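Local coordinates for universal stress protein (Mycobacterium smegmatis, PDB 5AHW), which binds cyclic AMP as a homodimeric member of the universal stress protein A family and probably takes part in mycobacterial signalling, at residues 18-22 / 73-78; 37-41 / 67-71; 107-111 / 137-141. The contacts are given in a common frame with arbitrary orientation. Residues are numbered along the deposited sequence.

Interaction 1 of 3, residues 18-22 / 73-78; sequences LRAVD and EANDRA
R77 folds back across the gap between two helices, with L18 CB over one face of its guanidinium and D22 in a two-pronged salt bridge at its edge. The pair belongs to the alpha/beta fold of the universal stress proteins: helices 15-31 and 65-80 lie side by side on one face of the parallel sheet. Both segments are regular helix, their axes 8.8 Å apart at closest and running the same general way, crossing at -38°. CA atoms sit nearest at L18–A74 (6.3 Å) and D22–A78 (5.3 Å). L18 (mt) also puts CD2 4.1 Å from A74 CB, and nearer the sheet V21 (t) sets CG1 3.9 Å from A78 CB. The small alanines let the helices close up, and A74 and A78 also rest on I37 of strand 34-41. R77 is m at chi1, chi2 and chi3, a curl that brings NE 2.8 Å from D22 OD1 and NH2 2.8 Å from D22 OD2.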
ATOM      1  N   LEU B  18     -11.866  -8.367  -4.951  1.00 30.88           N
ATOM      2  CA  LEU B  18     -12.699  -8.294  -3.784  1.00 33.19           C
ATOM      3  C   LEU B  18     -11.884  -8.497  -2.514  1.00 33.93           C
ATOM      4  O   LEU B  18     -12.282  -8.014  -1.447  1.00 34.82           O
ATOM      5  CB  LEU B  18     -13.830  -9.308  -3.892  1.00 34.90           C
ATOM      6  CG  LEU B  18     -14.843  -8.922  -4.974  1.00 34.21           C
ATOM      7  CD1 LEU B  18     -15.798 -10.072  -5.162  1.00 35.73           C
ATOM      8  CD2 LEU B  18     -15.600  -7.665  -4.638  1.00 34.35           C
ATOM      9  N   ARG B  19     -10.746  -9.166  -2.642  1.00 35.21           N
ATOM     10  CA  ARG B  19      -9.802  -9.271  -1.552  1.00 37.04           C
ATOM     11  C   ARG B  19      -9.176  -7.908  -1.281  1.00 34.97           C
ATOM     12  O   ARG B  19      -8.856  -7.624  -0.117  1.00 32.18           O
ATOM     13  CB  ARG B  19      -8.705 -10.341  -1.781  1.00 41.92           C
ATOM     14  CG  ARG B  19      -9.245 -11.762  -1.754  1.00 50.83           C
ATOM     15  CD  ARG B  19      -8.203 -12.891  -1.858  1.00 60.07           C
ATOM     16  NE  ARG B  19      -7.723 -13.109  -3.246  1.00 75.25           N
ATOM     17  CZ  ARG B  19      -8.063 -14.118  -4.076  1.00 80.87           C
ATOM     18  NH1 ARG B  19      -8.910 -15.094  -3.709  1.00 84.06           N
ATOM     19  NH2 ARG B  19      -7.523 -14.148  -5.301  1.00 77.92           N
ATOM     20  N   ALA B  20      -8.935  -7.125  -2.328  1.00 29.58           N
ATOM     21  CA  ALA B  20      -8.474  -5.772  -2.164  1.00 29.91           C
ATOM     22  C   ALA B  20      -9.511  -4.929  -1.432  1.00 31.13           C
ATOM     23  O   ALA B  20      -9.147  -4.105  -0.607  1.00 31.14           O
ATOM     24  CB  ALA B  20      -8.163  -5.115  -3.507  1.00 28.33           C
ATOM     25  N   VAL B  21     -10.789  -5.111  -1.760  1.00 31.42           N
ATOM     26  CA  VAL B  21     -11.865  -4.468  -1.021  1.00 32.76           C
ATOM     27  C   VAL B  21     -11.932  -4.892   0.500  1.00 34.69           C
ATOM     28  O   VAL B  21     -12.074  -4.024   1.382  1.00 34.31           O
ATOM     29  CB  VAL B  21     -13.213  -4.748  -1.715  1.00 33.68           C
ATOM     30  CG1 VAL B  21     -14.377  -4.173  -0.931  1.00 35.10           C
ATOM     31  CG2 VAL B  21     -13.233  -4.105  -3.090  1.00 34.58           C
ATOM     32  N   ASP B  22     -11.849  -6.201   0.783  1.00 35.16           N
ATOM     33  CA  ASP B  22     -11.775  -6.667   2.163  1.00 36.77           C
ATOM     34  C   ASP B  22     -10.735  -5.828   2.891  1.00 38.03           C
ATOM     35  O   ASP B  22     -11.064  -5.246   3.930  1.00 39.58           O
ATOM     36  CB  ASP B  22     -11.355  -8.108   2.298  1.00 36.73           C
ATOM     37  CG  ASP B  22     -12.362  -9.032   1.810  1.00 38.54           C
ATOM     38  OD1 ASP B  22     -13.501  -8.594   1.630  1.00 41.27           O
ATOM     39  OD2 ASP B  22     -12.024 -10.207   1.517  1.00 40.46           O
ATOM     40  N   GLU B  73     -21.877  -6.136  -4.216  1.00 48.67           N
ATOM     41  CA  GLU B  73     -21.074  -7.168  -3.590  1.00 47.20           C
ATOM     42  C   GLU B  73     -19.842  -6.553  -2.929  1.00 44.47           C
ATOM     43  O   GLU B  73     -19.544  -6.884  -1.785  1.00 45.45           O
ATOM     44  CB  GLU B  73     -20.728  -8.278  -4.560  1.00 48.22           C
ATOM     45  CG  GLU B  73     -19.846  -9.391  -3.969  1.00 51.01           C
ATOM     46  CD  GLU B  73     -20.531 -10.284  -2.915  1.00 55.43           C
ATOM     47  OE1 GLU B  73     -21.792 -10.285  -2.779  1.00 57.19           O
ATOM     48  OE2 GLU B  73     -19.766 -11.013  -2.222  1.00 59.84           O
ATOM     49  N   ALA B  74     -19.154  -5.629  -3.595  1.00 40.72           N
ATOM     50  CA  ALA B  74     -18.002  -5.011  -2.948  1.00 39.73           C
ATOM     51  C   ALA B  74     -18.393  -4.334  -1.658  1.00 41.20           C
ATOM     52  O   ALA B  74     -17.652  -4.363  -0.670  1.00 41.50           O
ATOM     53  CB  ALA B  74     -17.291  -4.027  -3.859  1.00 37.71           C
ATOM     54  N   ASN B  75     -19.549  -3.698  -1.683  1.00 42.13           N
ATOM     55  CA  ASN B  75     -20.104  -3.054  -0.488  1.00 44.51           C
ATOM     56  C   ASN B  75     -20.326  -4.042   0.680  1.00 44.03           C
ATOM     57  O   ASN B  75     -19.921  -3.792   1.806  1.00 42.70           O
ATOM     58  CB  ASN B  75     -21.440  -2.377  -0.841  1.00 45.08           C
ATOM     59  CG  ASN B  75     -21.895  -1.395   0.215  1.00 49.17           C
ATOM     60  OD1 ASN B  75     -21.863  -1.677   1.404  1.00 49.44           O
ATOM     61  ND2 ASN B  75     -22.353  -0.217  -0.228  1.00 51.46           N
ATOM     62  N   ASP B  76     -20.993  -5.144   0.384  1.00 44.81           N
ATOM     63  CA  ASP B  76     -21.190  -6.207   1.350  1.00 46.34           C
ATOM     64  C   ASP B  76     -19.844  -6.697   1.896  1.00 44.63           C
ATOM     65  O   ASP B  76     -19.714  -6.903   3.089  1.00 45.93           O
ATOM     66  CB  ASP B  76     -21.984  -7.364   0.737  1.00 48.00           C
ATOM     67  CG  ASP B  76     -23.425  -6.990   0.459  1.00 51.44           C
ATOM     68  OD1 ASP B  76     -23.927  -6.043   1.104  1.00 53.31           O
ATOM     69  OD2 ASP B  76     -24.071  -7.652  -0.394  1.00 55.45           O
ATOM     70  N   ARG B  77     -18.829  -6.838   1.049  1.00 43.05           N
ATOM     71  CA  ARG B  77     -17.539  -7.353   1.519  1.00 41.18           C
ATOM     72  C   ARG B  77     -16.913  -6.329   2.439  1.00 41.50           C
ATOM     73  O   ARG B  77     -16.459  -6.678   3.523  1.00 42.49           O
ATOM     74  CB  ARG B  77     -16.620  -7.637   0.355  1.00 39.82           C
ATOM     75  CG  ARG B  77     -17.054  -8.824  -0.459  1.00 40.58           C
ATOM     76  CD  ARG B  77     -16.690 -10.079   0.278  1.00 41.10           C
ATOM     77  NE  ARG B  77     -15.263 -10.222   0.160  1.00 40.13           N
ATOM     78  CZ  ARG B  77     -14.673 -10.961  -0.781  1.00 38.63           C
ATOM     79  NH1 ARG B  77     -15.371 -11.624  -1.655  1.00 38.34           N
ATOM     80  NH2 ARG B  77     -13.369 -11.078  -0.802  1.00 38.39           N
ATOM     81  N   ALA B  78     -16.923  -5.055   2.032  1.00 41.71           N
ATOM     82  CA  ALA B  78     -16.347  -3.996   2.863  1.00 42.16           C
ATOM     83  C   ALA B  78     -17.071  -3.816   4.192  1.00 44.07           C
ATOM     84  O   ALA B  78     -16.458  -3.598   5.225  1.00 44.98           O
ATOM     85  CB  ALA B  78     -16.322  -2.706   2.119  1.00 41.00           C
TER

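Interaction 2 of 3, residues 37-41 / 67-71; sequences IATAY and IYAIL. With CMP (adenosine-3',5'-cyclic-monophosphate), chain K.
Strand 37-41 is extended, and the helical turn 67-71 packs along it, nearly antiparallel: the axes pass 9.0 Å apart at 157°, with CA atoms closest at I37–L71 and T39–I67, both 7.1 Å. This is the helix-on-sheet layer of the universal stress protein's alpha/beta fold, beside the cyclic AMP pocket. I37, T39 and Y41 direct their CB atoms to the helix; A38 and A40 point away, toward helix 95-105. L71 (mt) brings CD2 3.8 Å from I37 CG2 and 3.4 Å from T39 OG1. T39 (m) also places OG1 3.4 Å from I70 CG2, while that hydroxyl hydrogen-bonds to T11 O; its CG2 meets I67 CG2 at 3.8 Å. Y41 takes chi1 p, which turns a face of its ring to I67 (mm): I67 CG1 makes a CH-pi contact 3.8 Å from the ring centroid, and I67 CD1 is 3.6 Å from Y41 CB. The strand backbone serves the ligand as well. CMP N6 donates to A40 O at 2.9 Å, and A40 N donates to CMP N1 at 2.9 Å with an N-H...N angle of 173°.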
ATOM      1  N   ILE B  37     -15.716   2.856  -2.940  1.00 33.49           N
ATOM      2  CA  ILE B  37     -15.470   1.737  -3.821  1.00 33.61           C
ATOM      3  C   ILE B  37     -15.738   2.218  -5.244  1.00 33.60           C
ATOM      4  O   ILE B  37     -16.847   2.691  -5.554  1.00 34.32           O
ATOM      5  CB  ILE B  37     -16.390   0.538  -3.470  1.00 34.66           C
ATOM      6  CG1 ILE B  37     -16.302   0.194  -1.975  1.00 34.76           C
ATOM      7  CG2 ILE B  37     -16.062  -0.687  -4.348  1.00 33.55           C
ATOM      8  CD1 ILE B  37     -17.170  -0.974  -1.528  1.00 36.06           C
ATOM      9  N   ALA B  38     -14.748   2.083  -6.110  1.00 31.78           N
ATOM     10  CA  ALA B  38     -14.866   2.507  -7.498  1.00 32.01           C
ATOM     11  C   ALA B  38     -14.726   1.355  -8.501  1.00 31.80           C
ATOM     12  O   ALA B  38     -13.894   0.462  -8.334  1.00 31.96           O
ATOM     13  CB  ALA B  38     -13.836   3.598  -7.797  1.00 31.71           C
ATOM     14  N   THR B  39     -15.566   1.364  -9.522  1.00 32.01           N
ATOM     15  CA  THR B  39     -15.483   0.402 -10.582  1.00 33.18           C
ATOM     16  C   THR B  39     -15.495   1.179 -11.894  1.00 32.89           C
ATOM     17  O   THR B  39     -16.478   1.927 -12.224  1.00 31.77           O
ATOM     18  CB  THR B  39     -16.663  -0.574 -10.573  1.00 35.66           C
ATOM     19  OG1 THR B  39     -16.618  -1.359  -9.387  1.00 38.86           O
ATOM     20  CG2 THR B  39     -16.614  -1.505 -11.757  1.00 36.20           C
ATOM     21  N   ALA B  40     -14.408   1.032 -12.639  1.00 30.83           N
ATOM     22  CA  ALA B  40     -14.297   1.739 -13.920  1.00 32.10           C
ATOM     23  C   ALA B  40     -14.864   0.842 -14.979  1.00 33.05           C
ATOM     24  O   ALA B  40     -14.641  -0.363 -14.940  1.00 32.54           O
ATOM     25  CB  ALA B  40     -12.849   2.046 -14.256  1.00 30.39           C
ATOM     26  N   TYR B  41     -15.561   1.403 -15.937  1.00 36.05           N
ATOM     27  CA  TYR B  41     -16.055   0.611 -17.063  1.00 38.97           C
ATOM     28  C   TYR B  41     -16.283   1.511 -18.327  1.00 42.18           C
ATOM     29  O   TYR B  41     -16.506   2.693 -18.198  1.00 40.60           O
ATOM     30  CB  TYR B  41     -17.360  -0.110 -16.665  1.00 39.88           C
ATOM     31  CG  TYR B  41     -18.521   0.819 -16.553  1.00 40.71           C
ATOM     32  CD1 TYR B  41     -18.671   1.644 -15.468  1.00 41.74           C
ATOM     33  CD2 TYR B  41     -19.456   0.907 -17.561  1.00 46.07           C
ATOM     34  CE1 TYR B  41     -19.725   2.538 -15.383  1.00 43.03           C
ATOM     35  CE2 TYR B  41     -20.522   1.809 -17.498  1.00 46.99           C
ATOM     36  CZ  TYR B  41     -20.659   2.612 -16.406  1.00 45.94           C
ATOM     37  OH  TYR B  41     -21.736   3.483 -16.343  1.00 48.40           O
ATOM     38  N   ILE B  67     -22.309  -3.615 -13.478  1.00 47.78           N
ATOM     39  CA  ILE B  67     -21.449  -2.707 -12.712  1.00 46.59           C
ATOM     40  C   ILE B  67     -22.045  -2.491 -11.349  1.00 45.95           C
ATOM     41  O   ILE B  67     -21.337  -2.514 -10.360  1.00 43.44           O
ATOM     42  CB  ILE B  67     -21.167  -1.339 -13.385  1.00 47.99           C
ATOM     43  CG1 ILE B  67     -20.566  -1.530 -14.761  1.00 48.22           C
ATOM     44  CG2 ILE B  67     -20.177  -0.501 -12.570  1.00 46.57           C
ATOM     45  CD1 ILE B  67     -19.351  -2.413 -14.805  1.00 46.84           C
ATOM     46  N   TYR B  68     -23.349  -2.376 -11.265  1.00 49.62           N
ATOM     47  CA  TYR B  68     -23.964  -2.200  -9.932  1.00 51.04           C
ATOM     48  C   TYR B  68     -23.978  -3.518  -9.149  1.00 47.73           C
ATOM     49  O   TYR B  68     -23.933  -3.520  -7.931  1.00 46.82           O
ATOM     50  CB  TYR B  68     -25.341  -1.533 -10.014  1.00 55.21           C
ATOM     51  CG  TYR B  68     -25.279  -0.020 -10.369  1.00 59.48           C
ATOM     52  CD1 TYR B  68     -24.868   0.390 -11.635  1.00 60.96           C
ATOM     53  CD2 TYR B  68     -25.625   0.967  -9.453  1.00 60.02           C
ATOM     54  CE1 TYR B  68     -24.777   1.719 -11.974  1.00 63.13           C
ATOM     55  CE2 TYR B  68     -25.535   2.304  -9.787  1.00 61.95           C
ATOM     56  CZ  TYR B  68     -25.112   2.690 -11.055  1.00 64.14           C
ATOM     57  OH  TYR B  68     -25.043   4.040 -11.481  1.00 59.45           O
ATOM     58  N   ALA B  69     -24.011  -4.651  -9.820  1.00 46.56           N
ATOM     59  CA  ALA B  69     -23.862  -5.923  -9.080  1.00 46.02           C
ATOM     60  C   ALA B  69     -22.474  -6.008  -8.391  1.00 42.91           C
ATOM     61  O   ALA B  69     -22.365  -6.318  -7.223  1.00 42.06           O
ATOM     62  CB  ALA B  69     -24.102  -7.110  -9.995  1.00 47.36           C
ATOM     63  N   ILE B  70     -21.436  -5.650  -9.133  1.00 41.44           N
ATOM     64  CA  ILE B  70     -20.067  -5.519  -8.611  1.00 39.44           C
ATOM     65  C   ILE B  70     -20.021  -4.546  -7.442  1.00 40.58           C
ATOM     66  O   ILE B  70     -19.360  -4.822  -6.424  1.00 42.11           O
ATOM     67  CB  ILE B  70     -19.095  -5.006  -9.704  1.00 36.59           C
ATOM     68  CG1 ILE B  70     -18.919  -6.090 -10.734  1.00 36.75           C
ATOM     69  CG2 ILE B  70     -17.742  -4.596  -9.137  1.00 35.15           C
ATOM     70  CD1 ILE B  70     -18.295  -5.649 -12.062  1.00 36.16           C
ATOM     71  N   LEU B  71     -20.653  -3.384  -7.571  1.00 40.30           N
ATOM     72  CA  LEU B  71     -20.567  -2.436  -6.466  1.00 41.42           C
ATOM     73  C   LEU B  71     -21.299  -2.943  -5.223  1.00 42.14           C
ATOM     74  O   LEU B  71     -20.751  -2.791  -4.165  1.00 41.08           O
ATOM     75  CB  LEU B  71     -21.031  -1.017  -6.863  1.00 41.24           C
ATOM     76  CG  LEU B  71     -19.957  -0.413  -7.784  1.00 40.41           C
ATOM     77  CD1 LEU B  71     -20.548   0.723  -8.592  1.00 40.76           C
ATOM     78  CD2 LEU B  71     -18.712   0.038  -7.028  1.00 39.39           C
TER
HETATM   79  P   CMP K1148      -6.924  -7.264  -8.548  1.00 30.68           P
HETATM   80  O1P CMP K1148      -6.671  -8.043  -7.263  1.00 30.29           O
HETATM   81  O2P CMP K1148      -7.813  -8.010  -9.429  1.00 27.24           O
HETATM   82  O5' CMP K1148      -5.616  -6.751  -9.269  1.00 28.45           O
HETATM   83  C5' CMP K1148      -5.539  -5.643 -10.199  1.00 32.74           C
HETATM   84  C4' CMP K1148      -6.367  -4.535  -9.611  1.00 28.98           C
HETATM   85  O4' CMP K1148      -6.560  -3.436 -10.484  1.00 33.95           O
HETATM   86  C3' CMP K1148      -7.747  -4.940  -9.251  1.00 30.23           C
HETATM   87  O3' CMP K1148      -7.672  -5.869  -8.179  1.00 28.99           O
HETATM   88  C2' CMP K1148      -8.421  -3.588  -8.981  1.00 30.09           C
HETATM   89  O2' CMP K1148      -8.087  -3.017  -7.709  1.00 29.70           O
HETATM   90  C1' CMP K1148      -7.764  -2.763 -10.100  1.00 29.50           C
HETATM   91  N9  CMP K1148      -8.718  -2.745 -11.235  1.00 32.03           N
HETATM   92  C8  CMP K1148      -8.676  -3.500 -12.349  1.00 31.23           C
HETATM   93  N7  CMP K1148      -9.744  -3.267 -13.128  1.00 29.27           N
HETATM   94  C5  CMP K1148     -10.468  -2.351 -12.530  1.00 31.18           C
HETATM   95  C6  CMP K1148     -11.709  -1.612 -12.826  1.00 31.36           C
HETATM   96  N6  CMP K1148     -12.363  -1.858 -13.952  1.00 30.39           N
HETATM   97  N1  CMP K1148     -12.152  -0.713 -11.936  1.00 29.28           N
HETATM   98  C2  CMP K1148     -11.511  -0.451 -10.792  1.00 30.83           C
HETATM   99  N3  CMP K1148     -10.377  -1.095 -10.442  1.00 31.13           N
HETATM  100  C4  CMP K1148      -9.824  -2.026 -11.262  1.00 32.02           C

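Interaction 3 of 3, residues 107-111 / 137-141; sequences KADLL and SKTDV
This is a parallel strand pairing at the start of two neighbouring strands, 110-114 and 140-144, at the edge of the chain's five-stranded sheet. L111 sits opposite V141, CA to CA 4.9 Å, and L111 N donates to D140 O at 3.1 Å; V141 CA adds a CA-H...O contact to L111 O at 3.4 Å. Both strands are entered from helix ends. K107, with positive phi (56/49), is the C-prime residue of the Schellman motif that ends helix 95-105, and the chain then extends through A108. On the other side S137 has just left helical geometry and forms an ST turn, its OG accepting from T139 N at 3.2 Å. T139 (p) fills the gap ahead of the paired residues, with CG2 3.2 Å from A108 O. On one face L110 (tp) lays CD1 3.6 Å from D140 CB; on the other L111 (tp) puts CB 4.4 Å from V141 CG2 and CD2 3.9 Å from S137 OG. The D140 carboxylate hydrogen-bonds to Y4 OH and, through OD1, to H145 N of the second subunit, where V141 also joins an antiparallel ladder. A parallel pair whose outer strand carries the sheet across the dimer interface matches the type 1 homodimer of the universal stress protein family.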
ATOM      1  N   LYS B 107      -9.664  14.000  -2.799  1.00 42.77           N
ATOM      2  CA  LYS B 107      -8.550  14.257  -1.902  1.00 44.22           C
ATOM      3  C   LYS B 107      -8.242  13.006  -1.071  1.00 41.34           C
ATOM      4  O   LYS B 107      -8.101  13.053   0.150  1.00 41.79           O
ATOM      5  CB  LYS B 107      -8.840  15.488  -1.066  1.00 49.44           C
ATOM      6  CG  LYS B 107      -8.896  16.736  -1.962  1.00 53.85           C
ATOM      7  CD  LYS B 107      -9.242  18.043  -1.218  1.00 61.21           C
ATOM      8  CE  LYS B 107      -9.739  19.111  -2.224  1.00 64.86           C
ATOM      9  NZ  LYS B 107     -10.849  19.950  -1.657  1.00 70.59           N
ATOM     10  N   ALA B 108      -8.125  11.879  -1.749  1.00 37.24           N
ATOM     11  CA  ALA B 108      -7.967  10.603  -1.044  1.00 37.18           C
ATOM     12  C   ALA B 108      -6.615  10.541  -0.329  1.00 35.81           C
ATOM     13  O   ALA B 108      -5.648  11.068  -0.810  1.00 35.50           O
ATOM     14  CB  ALA B 108      -8.054   9.470  -2.017  1.00 36.13           C
ATOM     15  N   ASP B 109      -6.574   9.924   0.837  1.00 36.01           N
ATOM     16  CA  ASP B 109      -5.354   9.776   1.588  1.00 35.23           C
ATOM     17  C   ASP B 109      -4.729   8.475   1.172  1.00 33.66           C
ATOM     18  O   ASP B 109      -3.527   8.274   1.345  1.00 33.43           O
ATOM     19  CB  ASP B 109      -5.686   9.691   3.077  1.00 37.79           C
ATOM     20  CG  ASP B 109      -6.428  10.874   3.559  1.00 40.19           C
ATOM     21  OD1 ASP B 109      -5.854  11.965   3.441  1.00 43.05           O
ATOM     22  OD2 ASP B 109      -7.579  10.753   4.019  1.00 41.63           O
ATOM     23  N   LEU B 110      -5.541   7.556   0.669  1.00 31.60           N
ATOM     24  CA  LEU B 110      -5.010   6.279   0.225  1.00 30.69           C
ATOM     25  C   LEU B 110      -5.850   5.674  -0.904  1.00 29.53           C
ATOM     26  O   LEU B 110      -7.082   5.701  -0.894  1.00 31.09           O
ATOM     27  CB  LEU B 110      -4.988   5.312   1.407  1.00 30.09           C
ATOM     28  CG  LEU B 110      -4.570   3.858   1.148  1.00 30.37           C
ATOM     29  CD1 LEU B 110      -3.073   3.819   0.941  1.00 29.49           C
ATOM     30  CD2 LEU B 110      -4.988   2.935   2.282  1.00 30.86           C
ATOM     31  N   LEU B 111      -5.153   5.079  -1.837  1.00 27.66           N
ATOM     32  CA  LEU B 111      -5.756   4.378  -2.932  1.00 27.09           C
ATOM     33  C   LEU B 111      -5.337   2.901  -2.884  1.00 26.04           C
ATOM     34  O   LEU B 111      -4.167   2.598  -2.767  1.00 25.63           O
ATOM     35  CB  LEU B 111      -5.202   5.065  -4.176  1.00 27.82           C
ATOM     36  CG  LEU B 111      -5.640   4.633  -5.535  1.00 29.60           C
ATOM     37  CD1 LEU B 111      -7.126   4.263  -5.616  1.00 31.54           C
ATOM     38  CD2 LEU B 111      -5.300   5.840  -6.366  1.00 31.09           C
ATOM     39  N   SER B 137      -0.094   7.959  -9.161  1.00 27.98           N
ATOM     40  CA  SER B 137      -0.765   8.479  -7.982  1.00 30.11           C
ATOM     41  C   SER B 137       0.011   9.595  -7.310  1.00 29.28           C
ATOM     42  O   SER B 137       1.229   9.601  -7.285  1.00 30.48           O
ATOM     43  CB  SER B 137      -1.020   7.294  -7.046  1.00 30.91           C
ATOM     44  OG  SER B 137      -1.833   7.690  -5.972  1.00 39.68           O
ATOM     45  N   LYS B 138      -0.695  10.539  -6.740  1.00 29.79           N
ATOM     46  CA  LYS B 138      -0.086  11.567  -5.911  1.00 32.75           C
ATOM     47  C   LYS B 138      -0.458  11.287  -4.469  1.00 31.76           C
ATOM     48  O   LYS B 138      -0.321  12.154  -3.678  1.00 33.49           O
ATOM     49  CB  LYS B 138      -0.585  13.026  -6.312  1.00 37.50           C
ATOM     50  CG  LYS B 138      -0.289  13.387  -7.816  1.00 41.57           C
ATOM     51  CD  LYS B 138      -0.501  14.852  -8.240  1.00 49.29           C
ATOM     52  CE  LYS B 138      -1.840  15.439  -7.783  1.00 55.11           C
ATOM     53  NZ  LYS B 138      -2.241  16.689  -8.557  1.00 64.55           N
ATOM     54  N   THR B 139      -1.022  10.131  -4.152  1.00 30.09           N
ATOM     55  CA  THR B 139      -1.241   9.741  -2.791  1.00 31.62           C
ATOM     56  C   THR B 139      -0.557   8.376  -2.438  1.00 28.65           C
ATOM     57  O   THR B 139       0.060   7.723  -3.258  1.00 28.75           O
ATOM     58  CB  THR B 139      -2.734   9.599  -2.522  1.00 33.37           C
ATOM     59  OG1 THR B 139      -3.209   8.452  -3.227  1.00 35.24           O
ATOM     60  CG2 THR B 139      -3.431  10.680  -3.108  1.00 36.88           C
ATOM     61  N   ASP B 140      -0.720   7.952  -1.207  1.00 28.73           N
ATOM     62  CA  ASP B 140      -0.242   6.635  -0.763  1.00 29.26           C
ATOM     63  C   ASP B 140      -0.981   5.596  -1.551  1.00 27.98           C
ATOM     64  O   ASP B 140      -2.147   5.757  -1.843  1.00 29.04           O
ATOM     65  CB  ASP B 140      -0.565   6.393   0.709  1.00 30.47           C
ATOM     66  CG  ASP B 140       0.245   7.244   1.661  1.00 31.91           C
ATOM     67  OD1 ASP B 140       1.117   8.036   1.171  1.00 31.30           O
ATOM     68  OD2 ASP B 140       0.042   7.032   2.930  1.00 33.29           O
ATOM     69  N   VAL B 141      -0.296   4.544  -1.912  1.00 27.73           N
ATOM     70  CA  VAL B 141      -0.926   3.444  -2.612  1.00 27.11           C
ATOM     71  C   VAL B 141      -0.676   2.134  -1.887  1.00 26.57           C
ATOM     72  O   VAL B 141       0.473   1.788  -1.653  1.00 27.25           O
ATOM     73  CB  VAL B 141      -0.373   3.348  -4.028  1.00 25.43           C
ATOM     74  CG1 VAL B 141      -0.892   2.121  -4.713  1.00 25.86           C
ATOM     75  CG2 VAL B 141      -0.885   4.555  -4.812  1.00 27.64           C
TER

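How the interactions relate
Interactions 1 and 2 are neighbours, their centres 11 Å apart, sharing helix 65-80: residues 73-78 meet helix 15-31 and also touch strand 34-41, while 67-71 pack on 37-41. The two contacts touch through I37, whose CD1 lies 3.5 Å from A74 O. Along the chain, 37-41 and 67-71 both fall between the segments of interaction 1, and interaction 3 follows later. Interaction 3 is 19 Å from each of the others, centre to centre, across the middle of the chain and without touching them. Interactions 2 and 3 reach the same parallel sheet, however. Its strand 34-41 lines the cyclic AMP pocket, while strand 140-144 continues it into the second subunit, so one sheet links ligand site and dimer interface.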